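Local coordinates for protein alpha-glucosidase (PDB 6PNR) that hydrolyses alpha-glycosides as a family 31 glycosidase, probably releasing sulfoquinovose from sulfolipid-derived sugars, and binds an aza-sugar sulfonate inhibitor, at residues D39-G43 with V350-E354; C272-C276 with L287-W291; K372-K376 with E425-S430. All coordinates share one frame; numbering follows the deposited sequence.

Contact 1. Residues D39-G43 with V350-E354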
ATOM      1  N   ASP A  39       4.988 -13.119   0.315  1.00 41.10           N
ATOM      2  CA  ASP A  39       4.467 -13.307   1.671  1.00 46.78           C
ATOM      3  C   ASP A  39       3.061 -13.904   1.579  1.00 43.24           C
ATOM      4  O   ASP A  39       2.116 -13.212   1.190  1.00 43.92           O
ATOM      5  CB  ASP A  39       4.451 -11.974   2.418  1.00 50.19           C
ATOM      6  CG  ASP A  39       3.964 -12.104   3.853  1.00 57.78           C
ATOM      7  OD1 ASP A  39       3.888 -13.242   4.370  1.00 62.89           O
ATOM      8  OD2 ASP A  39       3.654 -11.059   4.461  1.00 59.00           O
ATOM      9  N   MET A  40       2.922 -15.174   1.949  1.00 38.71           N
ATOM     10  CA  MET A  40       1.667 -15.904   1.819  1.00 38.50           C
ATOM     11  C   MET A  40       0.963 -16.064   3.164  1.00 39.06           C
ATOM     12  O   MET A  40       1.582 -16.485   4.144  1.00 40.77           O
ATOM     13  CB  MET A  40       1.916 -17.280   1.229  1.00 39.22           C
ATOM     14  CG  MET A  40       0.652 -18.060   1.074  1.00 33.82           C
ATOM     15  SD  MET A  40       0.947 -19.806   0.898  1.00 55.47           S
ATOM     16  CE  MET A  40      -0.761 -20.317   0.606  1.00 35.65           C
ATOM     17  N   TYR A  41      -0.343 -15.777   3.201  1.00 32.33           N
ATOM     18  CA  TYR A  41      -1.124 -16.018   4.422  1.00 29.15           C
ATOM     19  C   TYR A  41      -2.524 -16.457   4.006  1.00 28.82           C
ATOM     20  O   TYR A  41      -3.319 -15.632   3.549  1.00 28.49           O
ATOM     21  CB  TYR A  41      -1.174 -14.780   5.305  1.00 29.75           C
ATOM     22  CG  TYR A  41      -1.948 -14.993   6.588  1.00 29.25           C
ATOM     23  CD1 TYR A  41      -1.365 -15.629   7.679  1.00 32.04           C
ATOM     24  CD2 TYR A  41      -3.257 -14.556   6.708  1.00 30.43           C
ATOM     25  CE1 TYR A  41      -2.075 -15.822   8.857  1.00 37.09           C
ATOM     26  CE2 TYR A  41      -3.971 -14.740   7.877  1.00 30.53           C
ATOM     27  CZ  TYR A  41      -3.382 -15.377   8.943  1.00 35.70           C
ATOM     28  OH  TYR A  41      -4.117 -15.560  10.089  1.00 36.67           O
ATOM     29  N   ARG A  42      -2.802 -17.749   4.158  1.00 27.15           N
ATOM     30  CA  ARG A  42      -4.115 -18.335   3.899  1.00 28.22           C
ATOM     31  C   ARG A  42      -4.649 -17.969   2.514  1.00 29.88           C
ATOM     32  O   ARG A  42      -5.796 -17.539   2.354  1.00 30.13           O
ATOM     33  CB  ARG A  42      -5.103 -17.939   4.997  1.00 27.65           C
ATOM     34  CG  ARG A  42      -4.709 -18.553   6.344  1.00 27.46           C
ATOM     35  CD  ARG A  42      -5.496 -17.978   7.489  1.00 33.07           C
ATOM     36  NE  ARG A  42      -5.113 -18.566   8.776  1.00 32.84           N
ATOM     37  CZ  ARG A  42      -5.826 -18.402   9.883  1.00 40.30           C
ATOM     38  NH1 ARG A  42      -6.945 -17.686   9.838  1.00 36.44           N
ATOM     39  NH2 ARG A  42      -5.440 -18.960  11.022  1.00 39.32           N
ATOM     40  N   GLY A  43      -3.815 -18.179   1.500  1.00 30.26           N
ATOM     41  CA  GLY A  43      -4.226 -17.969   0.127  1.00 28.74           C
ATOM     42  C   GLY A  43      -4.103 -16.545  -0.360  1.00 25.07           C
ATOM     43  O   GLY A  43      -4.376 -16.287  -1.538  1.00 25.12           O
ATOM     44  N   VAL A 350      -0.566 -26.954   4.563  1.00 30.42           N
ATOM     45  CA  VAL A 350      -0.995 -25.574   4.368  1.00 30.01           C
ATOM     46  C   VAL A 350      -2.115 -25.251   5.351  1.00 28.03           C
ATOM     47  O   VAL A 350      -3.068 -26.027   5.506  1.00 32.37           O
ATOM     48  CB  VAL A 350      -1.451 -25.347   2.919  1.00 32.14           C
ATOM     49  CG1 VAL A 350      -1.942 -23.905   2.720  1.00 32.54           C
ATOM     50  CG2 VAL A 350      -0.304 -25.679   1.942  1.00 33.01           C
ATOM     51  N   ASP A 351      -2.008 -24.088   6.001  1.00 32.07           N
ATOM     52  CA  ASP A 351      -3.030 -23.596   6.923  1.00 36.01           C
ATOM     53  C   ASP A 351      -4.148 -22.923   6.131  1.00 30.30           C
ATOM     54  O   ASP A 351      -3.931 -21.891   5.485  1.00 33.67           O
ATOM     55  CB  ASP A 351      -2.405 -22.619   7.920  1.00 35.22           C
ATOM     56  CG  ASP A 351      -3.402 -22.097   8.951  1.00 41.94           C
ATOM     57  OD1 ASP A 351      -4.546 -22.590   9.006  1.00 37.26           O
ATOM     58  OD2 ASP A 351      -3.042 -21.181   9.718  1.00 45.26           O
ATOM     59  N   PHE A 352      -5.341 -23.503   6.167  1.00 31.16           N
ATOM     60  CA  PHE A 352      -6.489 -22.929   5.477  1.00 29.82           C
ATOM     61  C   PHE A 352      -7.382 -22.119   6.407  1.00 32.57           C
ATOM     62  O   PHE A 352      -8.449 -21.659   5.982  1.00 33.76           O
ATOM     63  CB  PHE A 352      -7.287 -24.034   4.782  1.00 25.94           C
ATOM     64  CG  PHE A 352      -6.643 -24.514   3.517  1.00 29.61           C
ATOM     65  CD1 PHE A 352      -6.945 -23.922   2.308  1.00 28.52           C
ATOM     66  CD2 PHE A 352      -5.681 -25.509   3.549  1.00 27.32           C
ATOM     67  CE1 PHE A 352      -6.326 -24.342   1.141  1.00 32.53           C
ATOM     68  CE2 PHE A 352      -5.056 -25.930   2.396  1.00 29.67           C
ATOM     69  CZ  PHE A 352      -5.374 -25.346   1.186  1.00 31.54           C
ATOM     70  N   GLY A 353      -6.965 -21.930   7.657  1.00 30.15           N
ATOM     71  CA  GLY A 353      -7.750 -21.212   8.644  1.00 30.76           C
ATOM     72  C   GLY A 353      -8.267 -22.128   9.727  1.00 30.53           C
ATOM     73  O   GLY A 353      -9.429 -22.548   9.688  1.00 30.52           O
ATOM     74  N   GLU A 354      -7.405 -22.465  10.689  1.00 29.64           N
ATOM     75  CA  GLU A 354      -7.714 -23.329  11.828  1.00 30.49           C
ATOM     76  C   GLU A 354      -7.823 -24.798  11.429  1.00 34.38           C
ATOM     77  O   GLU A 354      -8.356 -25.610  12.201  1.00 30.35           O
ATOM     78  CB  GLU A 354      -8.984 -22.868  12.569  1.00 35.65           C
ATOM     79  CG  GLU A 354      -8.849 -21.437  13.108  1.00 40.38           C
ATOM     80  CD  GLU A 354     -10.170 -20.734  13.461  1.00 41.49           C
ATOM     81  OE1 GLU A 354     -11.211 -21.393  13.655  1.00 38.15           O
ATOM     82  OE2 GLU A 354     -10.143 -19.487  13.562  1.00 51.93           O
TER
HETATM   83  O   HOH W   1      -1.643 -20.754   4.599  1.00 40.60           O
HETATM   84  O   HOH W   2      -7.282 -17.922  13.411  1.00 50.80           O
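Arg42 lays its guanidinium group over the backbone of Gly353, with Asp351 OD2 at the guanidinium edge. The two charged groups are turned steeply, their planes 76° apart. Arg42 NE makes a weak, long bond to Asp351 OD2 at 3.5 Å, part of a salt bridge, and Arg42 NH2 lies equally near the same oxygen. Gly353 CA packs 3.6 Å from Arg42 CZ, over the centre of one guanidinium face. The hydroxyl of Tyr41 covers the opposite face, so the flat group is held between the two. Arg42 reaches this place with an extended chain from CG to NE. A water joins Arg42 NH2 to Glu354 OE2, which also bonds Ser282. Asp351 is fixed from its own side: its OD1 takes the backbone N of Gly353 at 2.8 Å, from above the carboxylate plane, in an Asx turn. A second water links Arg42 N with Asp351 O. Earlier in both segments, Met40 CE touches Val350 CG1 at 4.3 Å, an apolar contact. The contact joins the antiparallel sheet of strands 29-41 and 44-56 to the family 31 TIM-barrel domain, where the short strand 349-351 pairs with strand 356-359.

Contact 2. Residues C272-C276 with L287-W291. With 9VH ([(3~{S},4~{R},5~{R})-4,5-bis(oxidanyl)piperidin-3-yl]methanesulfonic acid), chain C.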
ATOM      1  N   CYS A 272     -25.420 -30.014  -2.360  1.00 27.91           N
ATOM      2  CA  CYS A 272     -25.067 -30.100  -0.941  1.00 26.57           C
ATOM      3  C   CYS A 272     -23.554 -30.112  -0.833  1.00 25.55           C
ATOM      4  O   CYS A 272     -22.928 -31.171  -0.936  1.00 25.09           O
ATOM      5  CB  CYS A 272     -25.657 -31.342  -0.279  1.00 28.42           C
ATOM      6  SG  CYS A 272     -27.439 -31.390  -0.285  1.00 27.65           S
ATOM      7  N   GLN A 273     -22.961 -28.940  -0.591  1.00 23.52           N
ATOM      8  CA  GLN A 273     -21.506 -28.902  -0.501  1.00 25.69           C
ATOM      9  C   GLN A 273     -20.983 -29.662   0.708  1.00 25.65           C
ATOM     10  O   GLN A 273     -19.818 -30.075   0.702  1.00 26.24           O
ATOM     11  CB  GLN A 273     -20.998 -27.456  -0.466  1.00 24.92           C
ATOM     12  CG  GLN A 273     -21.407 -26.649   0.761  1.00 23.69           C
ATOM     13  CD  GLN A 273     -20.585 -25.360   0.894  1.00 28.86           C
ATOM     14  OE1 GLN A 273     -19.881 -24.958  -0.039  1.00 27.91           O
ATOM     15  NE2 GLN A 273     -20.672 -24.717   2.047  1.00 27.76           N
ATOM     16  N   ASP A 274     -21.807 -29.859   1.741  1.00 24.72           N
ATOM     17  CA  ASP A 274     -21.404 -30.636   2.911  1.00 24.71           C
ATOM     18  C   ASP A 274     -21.730 -32.123   2.756  1.00 25.98           C
ATOM     19  O   ASP A 274     -21.813 -32.841   3.760  1.00 24.95           O
ATOM     20  CB  ASP A 274     -22.046 -30.074   4.189  1.00 24.14           C
ATOM     21  CG  ASP A 274     -23.556 -30.283   4.243  1.00 26.21           C
ATOM     22  OD1 ASP A 274     -24.154 -30.639   3.206  1.00 26.60           O
ATOM     23  OD2 ASP A 274     -24.159 -30.092   5.328  1.00 26.77           O
ATOM     24  N   TRP A 275     -21.904 -32.595   1.517  1.00 24.57           N
ATOM     25  CA  TRP A 275     -22.117 -34.019   1.276  1.00 24.83           C
ATOM     26  C   TRP A 275     -21.053 -34.856   1.974  1.00 25.40           C
ATOM     27  O   TRP A 275     -21.311 -36.004   2.363  1.00 28.33           O
ATOM     28  CB  TRP A 275     -22.115 -34.306  -0.241  1.00 22.23           C
ATOM     29  CG  TRP A 275     -20.715 -34.305  -0.813  1.00 26.97           C
ATOM     30  CD1 TRP A 275     -19.896 -33.219  -0.980  1.00 29.93           C
ATOM     31  CD2 TRP A 275     -19.954 -35.450  -1.251  1.00 25.40           C
ATOM     32  NE1 TRP A 275     -18.681 -33.616  -1.497  1.00 30.06           N
ATOM     33  CE2 TRP A 275     -18.690 -34.979  -1.663  1.00 25.04           C
ATOM     34  CE3 TRP A 275     -20.225 -36.827  -1.338  1.00 27.02           C
ATOM     35  CZ2 TRP A 275     -17.698 -35.835  -2.166  1.00 29.88           C
ATOM     36  CZ3 TRP A 275     -19.237 -37.677  -1.825  1.00 27.41           C
ATOM     37  CH2 TRP A 275     -17.992 -37.177  -2.237  1.00 27.21           C
ATOM     38  N   CYS A 276     -19.857 -34.298   2.159  1.00 24.26           N
ATOM     39  CA  CYS A 276     -18.743 -34.993   2.789  1.00 25.71           C
ATOM     40  C   CYS A 276     -18.475 -34.536   4.226  1.00 29.36           C
ATOM     41  O   CYS A 276     -17.408 -34.847   4.775  1.00 28.82           O
ATOM     42  CB  CYS A 276     -17.487 -34.804   1.939  1.00 29.62           C
ATOM     43  SG  CYS A 276     -17.159 -33.041   1.563  1.00 30.71           S
ATOM     44  N   LEU A 287     -16.360 -26.960   5.469  1.00 29.67           N
ATOM     45  CA  LEU A 287     -16.536 -28.333   5.032  1.00 26.34           C
ATOM     46  C   LEU A 287     -15.395 -29.199   5.541  1.00 27.22           C
ATOM     47  O   LEU A 287     -14.286 -28.716   5.778  1.00 28.17           O
ATOM     48  CB  LEU A 287     -16.558 -28.425   3.504  1.00 24.76           C
ATOM     49  CG  LEU A 287     -17.592 -27.559   2.793  1.00 27.60           C
ATOM     50  CD1 LEU A 287     -17.477 -27.712   1.268  1.00 23.56           C
ATOM     51  CD2 LEU A 287     -18.954 -27.982   3.311  1.00 28.39           C
ATOM     52  N   GLN A 288     -15.660 -30.500   5.638  1.00 25.98           N
ATOM     53  CA  GLN A 288     -14.623 -31.481   5.954  1.00 31.29           C
ATOM     54  C   GLN A 288     -13.981 -31.952   4.650  1.00 24.30           C
ATOM     55  O   GLN A 288     -14.659 -32.546   3.801  1.00 26.95           O
ATOM     56  CB  GLN A 288     -15.226 -32.648   6.749  1.00 31.08           C
ATOM     57  CG  GLN A 288     -14.298 -33.836   7.001  1.00 30.08           C
ATOM     58  CD  GLN A 288     -13.102 -33.520   7.891  1.00 33.32           C
ATOM     59  OE1 GLN A 288     -12.930 -32.401   8.376  1.00 34.38           O
ATOM     60  NE2 GLN A 288     -12.266 -34.520   8.107  1.00 33.86           N
ATOM     61  N   TRP A 289     -12.675 -31.692   4.482  1.00 27.44           N
ATOM     62  CA  TRP A 289     -12.011 -31.915   3.186  1.00 26.07           C
ATOM     63  C   TRP A 289     -11.504 -33.359   3.095  1.00 28.51           C
ATOM     64  O   TRP A 289     -10.313 -33.664   3.196  1.00 29.05           O
ATOM     65  CB  TRP A 289     -10.895 -30.897   2.968  1.00 26.68           C
ATOM     66  CG  TRP A 289     -11.400 -29.472   2.834  1.00 25.69           C
ATOM     67  CD1 TRP A 289     -12.691 -29.039   2.988  1.00 24.66           C
ATOM     68  CD2 TRP A 289     -10.625 -28.311   2.517  1.00 27.51           C
ATOM     69  NE1 TRP A 289     -12.758 -27.681   2.801  1.00 26.44           N
ATOM     70  CE2 TRP A 289     -11.507 -27.212   2.506  1.00 26.81           C
ATOM     71  CE3 TRP A 289      -9.272 -28.095   2.234  1.00 21.60           C
ATOM     72  CZ2 TRP A 289     -11.084 -25.925   2.221  1.00 22.55           C
ATOM     73  CZ3 TRP A 289      -8.852 -26.811   1.960  1.00 25.77           C
ATOM     74  CH2 TRP A 289      -9.758 -25.741   1.950  1.00 24.97           C
ATOM     75  N   ASP A 290     -12.466 -34.253   2.880  1.00 26.36           N
ATOM     76  CA  ASP A 290     -12.229 -35.692   2.774  1.00 31.21           C
ATOM     77  C   ASP A 290     -13.327 -36.221   1.849  1.00 24.22           C
ATOM     78  O   ASP A 290     -14.464 -36.401   2.289  1.00 31.25           O
ATOM     79  CB  ASP A 290     -12.281 -36.331   4.156  1.00 28.45           C
ATOM     80  CG  ASP A 290     -11.800 -37.774   4.164  1.00 34.96           C
ATOM     81  OD1 ASP A 290     -11.051 -38.175   3.246  1.00 31.23           O
ATOM     82  OD2 ASP A 290     -12.179 -38.501   5.107  1.00 34.30           O
ATOM     83  N   TRP A 291     -12.993 -36.438   0.572  1.00 29.23           N
ATOM     84  CA  TRP A 291     -13.991 -36.472  -0.508  1.00 26.02           C
ATOM     85  C   TRP A 291     -14.670 -37.839  -0.650  1.00 32.44           C
ATOM     86  O   TRP A 291     -14.645 -38.469  -1.705  1.00 30.07           O
ATOM     87  CB  TRP A 291     -13.337 -36.051  -1.819  1.00 25.74           C
ATOM     88  CG  TRP A 291     -12.426 -34.876  -1.633  1.00 27.43           C
ATOM     89  CD1 TRP A 291     -11.092 -34.806  -1.945  1.00 27.12           C
ATOM     90  CD2 TRP A 291     -12.768 -33.617  -1.045  1.00 25.19           C
ATOM     91  NE1 TRP A 291     -10.590 -33.572  -1.592  1.00 27.94           N
ATOM     92  CE2 TRP A 291     -11.600 -32.821  -1.047  1.00 30.05           C
ATOM     93  CE3 TRP A 291     -13.950 -33.075  -0.525  1.00 27.52           C
ATOM     94  CZ2 TRP A 291     -11.582 -31.518  -0.546  1.00 27.19           C
ATOM     95  CZ3 TRP A 291     -13.926 -31.768  -0.035  1.00 26.19           C
ATOM     96  CH2 TRP A 291     -12.756 -31.010  -0.054  1.00 24.57           C
TER
HETATM   97  O1  9VH C 701     -15.792 -23.364   3.510  1.00 27.86           O
HETATM   98  S1  9VH C 701     -15.123 -24.248   2.571  1.00 26.85           S
HETATM   99  O2  9VH C 701     -13.817 -23.732   2.242  1.00 27.71           O
HETATM  100  O3  9VH C 701     -15.132 -25.612   3.039  1.00 25.35           O
HETATM  101  C1  9VH C 701     -16.121 -24.187   1.109  1.00 24.09           C
HETATM  102  C2  9VH C 701     -16.157 -22.818   0.417  1.00 25.00           C
HETATM  103  C3  9VH C 701     -14.828 -22.615  -0.295  1.00 30.34           C
HETATM  104  N1  9VH C 701     -14.742 -21.518  -1.259  1.00 27.13           N
HETATM  105  C4  9VH C 701     -15.843 -21.535  -2.221  1.00 22.44           C
HETATM  106  C5  9VH C 701     -17.176 -21.520  -1.490  1.00 25.66           C
HETATM  107  O4  9VH C 701     -18.218 -21.529  -2.464  1.00 26.17           O
HETATM  108  C6  9VH C 701     -17.299 -22.746  -0.596  1.00 24.40           C
HETATM  109  O5  9VH C 701     -18.552 -22.745   0.083  1.00 25.73           O
HETATM  110  O   HOH W   3     -15.772 -37.157   4.664  1.00 37.71           O
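The pocket of the aza-sugar inhibitor is lined here by Gln273 and Leu287, whose side chains cross at about a right angle. Leu287 CD2 lies 3.8 Å from Gln273 CG, while its CD1 packs on the Gln273 carbonyl O. Gln273 CG sits between the backbone N and the carbonyl carbon (chi1 65°), and the chain then runs extended to the ligand. There Gln273 OE1 accepts from hydroxyl O5 of the inhibitor at 2.6 Å; its NE2 bonds Gln247. Sulfonate O3 is gripped by two donors of 287-291. Trp289 NE1 gives a nearly straight bond of 3.2 Å (169°) from the ring edge, and Leu287 N gives a weak one. In the family 31 TIM-barrel domain, the first segment is a loop after strand 267-271 of the parallel sheet; the second begins at the end of strand 285-287 and continues as a loop. Arg286 and His523 also bond the ligand. Away from the ligand, Cys276 SG meets the edge of the Trp291 ring, 3.8 Å from CZ3, a sulfur-aromatic contact. Cys276 CB rests on Asp290 O at 3.4 Å. Trp275 brings its CH2 obliquely to Trp291 O at 3.6 Å, and its NE1 bonds the carbonyl O of Tyr318.

Contact 3. Residues K372-K376 with E425-S430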
ATOM      1  N   LYS A 372      -7.866 -38.440  -9.696  1.00 29.41           N
ATOM      2  CA  LYS A 372      -8.881 -38.728 -10.692  1.00 31.29           C
ATOM      3  C   LYS A 372      -9.731 -39.923 -10.269  1.00 32.25           C
ATOM      4  O   LYS A 372     -10.962 -39.889 -10.381  1.00 29.86           O
ATOM      5  CB  LYS A 372      -8.207 -38.973 -12.050  1.00 31.46           C
ATOM      6  CG  LYS A 372      -9.162 -39.022 -13.221  1.00 38.02           C
ATOM      7  CD  LYS A 372      -8.501 -39.597 -14.475  1.00 41.62           C
ATOM      8  CE  LYS A 372      -7.181 -38.927 -14.806  1.00 44.55           C
ATOM      9  NZ  LYS A 372      -6.652 -39.467 -16.108  1.00 40.81           N
ATOM     10  N   ASP A 373      -9.095 -40.978  -9.751  1.00 30.83           N
ATOM     11  CA  ASP A 373      -9.855 -42.156  -9.331  1.00 34.86           C
ATOM     12  C   ASP A 373     -10.725 -41.865  -8.109  1.00 31.85           C
ATOM     13  O   ASP A 373     -11.794 -42.469  -7.957  1.00 29.65           O
ATOM     14  CB  ASP A 373      -8.911 -43.326  -9.038  1.00 37.22           C
ATOM     15  CG  ASP A 373      -8.351 -43.970 -10.310  1.00 37.95           C
ATOM     16  OD1 ASP A 373      -8.894 -43.738 -11.411  1.00 38.98           O
ATOM     17  OD2 ASP A 373      -7.361 -44.720 -10.200  1.00 43.80           O
ATOM     18  N   ILE A 374     -10.278 -40.960  -7.234  1.00 30.75           N
ATOM     19  CA  ILE A 374     -11.096 -40.515  -6.099  1.00 30.55           C
ATOM     20  C   ILE A 374     -12.399 -39.883  -6.589  1.00 29.61           C
ATOM     21  O   ILE A 374     -13.476 -40.127  -6.027  1.00 28.23           O
ATOM     22  CB  ILE A 374     -10.289 -39.541  -5.215  1.00 30.41           C
ATOM     23  CG1 ILE A 374      -9.212 -40.294  -4.431  1.00 29.49           C
ATOM     24  CG2 ILE A 374     -11.203 -38.751  -4.265  1.00 31.84           C
ATOM     25  CD1 ILE A 374      -8.312 -39.396  -3.626  1.00 36.47           C
ATOM     26  N   ILE A 375     -12.323 -39.059  -7.638  1.00 27.09           N
ATOM     27  CA  ILE A 375     -13.525 -38.440  -8.194  1.00 28.21           C
ATOM     28  C   ILE A 375     -14.423 -39.499  -8.831  1.00 31.63           C
ATOM     29  O   ILE A 375     -15.642 -39.522  -8.603  1.00 29.99           O
ATOM     30  CB  ILE A 375     -13.152 -37.330  -9.201  1.00 28.21           C
ATOM     31  CG1 ILE A 375     -12.296 -36.244  -8.519  1.00 29.49           C
ATOM     32  CG2 ILE A 375     -14.420 -36.752  -9.864  1.00 27.12           C
ATOM     33  CD1 ILE A 375     -11.707 -35.216  -9.486  1.00 31.09           C
ATOM     34  N   LYS A 376     -13.832 -40.407  -9.624  1.00 29.88           N
ATOM     35  CA  LYS A 376     -14.628 -41.451 -10.270  1.00 27.98           C
ATOM     36  C   LYS A 376     -15.323 -42.339  -9.244  1.00 27.39           C
ATOM     37  O   LYS A 376     -16.517 -42.641  -9.369  1.00 28.69           O
ATOM     38  CB  LYS A 376     -13.745 -42.310 -11.177  1.00 30.86           C
ATOM     39  CG  LYS A 376     -13.137 -41.593 -12.369  1.00 30.41           C
ATOM     40  CD  LYS A 376     -12.344 -42.609 -13.216  1.00 35.62           C
ATOM     41  CE  LYS A 376     -11.553 -41.947 -14.319  1.00 35.80           C
ATOM     42  NZ  LYS A 376     -10.871 -42.984 -15.157  1.00 40.11           N
ATOM     43  N   GLU A 425     -10.525 -35.087 -17.068  1.00 28.15           N
ATOM     44  CA  GLU A 425     -10.216 -36.459 -17.452  1.00 30.42           C
ATOM     45  C   GLU A 425     -11.086 -37.457 -16.694  1.00 34.64           C
ATOM     46  O   GLU A 425     -11.573 -38.432 -17.284  1.00 32.20           O
ATOM     47  CB  GLU A 425      -8.721 -36.720 -17.264  1.00 30.92           C
ATOM     48  CG  GLU A 425      -7.916 -35.923 -18.305  1.00 28.88           C
ATOM     49  CD  GLU A 425      -6.418 -36.207 -18.321  1.00 38.39           C
ATOM     50  OE1 GLU A 425      -5.916 -37.012 -17.503  1.00 36.83           O
ATOM     51  OE2 GLU A 425      -5.736 -35.604 -19.178  1.00 41.72           O
ATOM     52  N   ALA A 426     -11.353 -37.202 -15.407  1.00 29.23           N
ATOM     53  CA  ALA A 426     -12.310 -38.039 -14.680  1.00 29.94           C
ATOM     54  C   ALA A 426     -13.646 -38.116 -15.412  1.00 34.60           C
ATOM     55  O   ALA A 426     -14.210 -39.206 -15.595  1.00 30.81           O
ATOM     56  CB  ALA A 426     -12.512 -37.514 -13.253  1.00 28.37           C
ATOM     57  N   VAL A 427     -14.159 -36.966 -15.855  1.00 26.44           N
ATOM     58  CA  VAL A 427     -15.453 -36.939 -16.525  1.00 27.95           C
ATOM     59  C   VAL A 427     -15.352 -37.575 -17.906  1.00 31.86           C
ATOM     60  O   VAL A 427     -16.197 -38.390 -18.292  1.00 29.37           O
ATOM     61  CB  VAL A 427     -15.990 -35.500 -16.599  1.00 26.82           C
ATOM     62  CG1 VAL A 427     -17.203 -35.428 -17.486  1.00 26.66           C
ATOM     63  CG2 VAL A 427     -16.329 -35.006 -15.192  1.00 25.45           C
ATOM     64  N   LYS A 428     -14.310 -37.226 -18.661  1.00 33.19           N
ATOM     65  CA  LYS A 428     -14.181 -37.736 -20.021  1.00 27.45           C
ATOM     66  C   LYS A 428     -13.992 -39.253 -20.026  1.00 31.36           C
ATOM     67  O   LYS A 428     -14.660 -39.969 -20.778  1.00 30.86           O
ATOM     68  CB  LYS A 428     -13.011 -37.047 -20.722  1.00 32.30           C
ATOM     69  CG  LYS A 428     -12.867 -37.394 -22.209  1.00 41.08           C
ATOM     70  CD  LYS A 428     -11.573 -36.804 -22.771  1.00 40.81           C
ATOM     71  CE  LYS A 428     -11.537 -36.809 -24.307  1.00 48.41           C
ATOM     72  NZ  LYS A 428     -12.025 -35.512 -24.902  1.00 47.09           N
ATOM     73  N   GLU A 429     -13.067 -39.758 -19.208  1.00 29.46           N
ATOM     74  CA  GLU A 429     -12.816 -41.197 -19.168  1.00 33.50           C
ATOM     75  C   GLU A 429     -14.048 -41.957 -18.705  1.00 36.72           C
ATOM     76  O   GLU A 429     -14.230 -43.126 -19.066  1.00 31.97           O
ATOM     77  CB  GLU A 429     -11.618 -41.497 -18.257  1.00 36.48           C
ATOM     78  CG  GLU A 429     -10.301 -40.928 -18.788  1.00 33.41           C
ATOM     79  CD  GLU A 429      -9.153 -41.065 -17.809  1.00 37.81           C
ATOM     80  OE1 GLU A 429      -9.350 -41.671 -16.731  1.00 40.83           O
ATOM     81  OE2 GLU A 429      -8.045 -40.565 -18.115  1.00 41.48           O
ATOM     82  N   SER A 430     -14.912 -41.306 -17.926  1.00 32.55           N
ATOM     83  CA  SER A 430     -16.185 -41.888 -17.521  1.00 30.20           C
ATOM     84  C   SER A 430     -17.239 -41.820 -18.617  1.00 32.45           C
ATOM     85  O   SER A 430     -18.360 -42.291 -18.402  1.00 33.66           O
ATOM     86  CB  SER A 430     -16.708 -41.181 -16.262  1.00 30.00           C
ATOM     87  OG  SER A 430     -15.818 -41.346 -15.167  1.00 34.15           O
TER
HETATM   88  O   HOH W   4     -13.271 -44.698 -16.121  1.00 44.49           O
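Lys372 leads off by running its side chain across the last turn of helix 408-429 to two carboxylates. Its CG lies 3.7 Å from Ala426 CB. The chain leaves with CG anti to the backbone N (chi1 -169°) and bends at chi3 (-51°), which brings NZ between the two acids. Lys372 NZ bonds Glu425 OE1 at 2.9 Å on the anti side of that carboxylate. It also bonds Glu429 OE2 at 2.7 Å, on the syn side and tilted from the plane. Glu369, one turn earlier in the same helix, adds a third carboxylate to this ammonium. With an alanine here, Glu425 would probably lose its lysine mate in this contact and turn more freely, while Glu429 would keep only Lys376 of the two lysines.

The two helices belong to the family 31 TIM-barrel domain. The axes of the two short segments approach to 9.2 Å and cross at -57°, with Ala426 as the small residue at the interface. Ile375 sets CG2 against Ala426 CB at 4.0 Å, and it also touches Trp387 of strand 386-389. Lys376 stretches out fully beyond CG and closes the salt-bridge network. Its NZ meets Glu429 OE1 at 2.6 Å, nearly head-on to the C-O bond. One carboxylate thus serves both lysines, OE1 taking Lys376 and OE2 Lys372. Lys376 CG passes Ser430 OG at 3.9 Å. That hydroxyl donates to Ala426 O, which also receives Ser430 N at the end of the helix.

How the contacts relate
Contact 2 forms part of the inhibitor pocket itself, and contact 1 adjoins it. Their centres are 20 Å apart, yet they touch where Phe352 CD1 meets Trp289 CH2 at 3.4 Å, an edge-to-face ring pair. The Phe352 side chain is about 7 Å from the inhibitor, and the backbone carbonyl O of Phe352 accepts a hydrogen bond from the pocket residue Arg286. Contact 3 also adjoins contact 2, centres 18 Å apart. Here Trp291 CB packs on Ile374 CG2 at 4.2 Å. Contacts 1 and 3 do not meet; their nearest atoms are about 15 Å apart. In sequence, contact 2 is nested within the loop closed by contact 1, and contact 3 follows both.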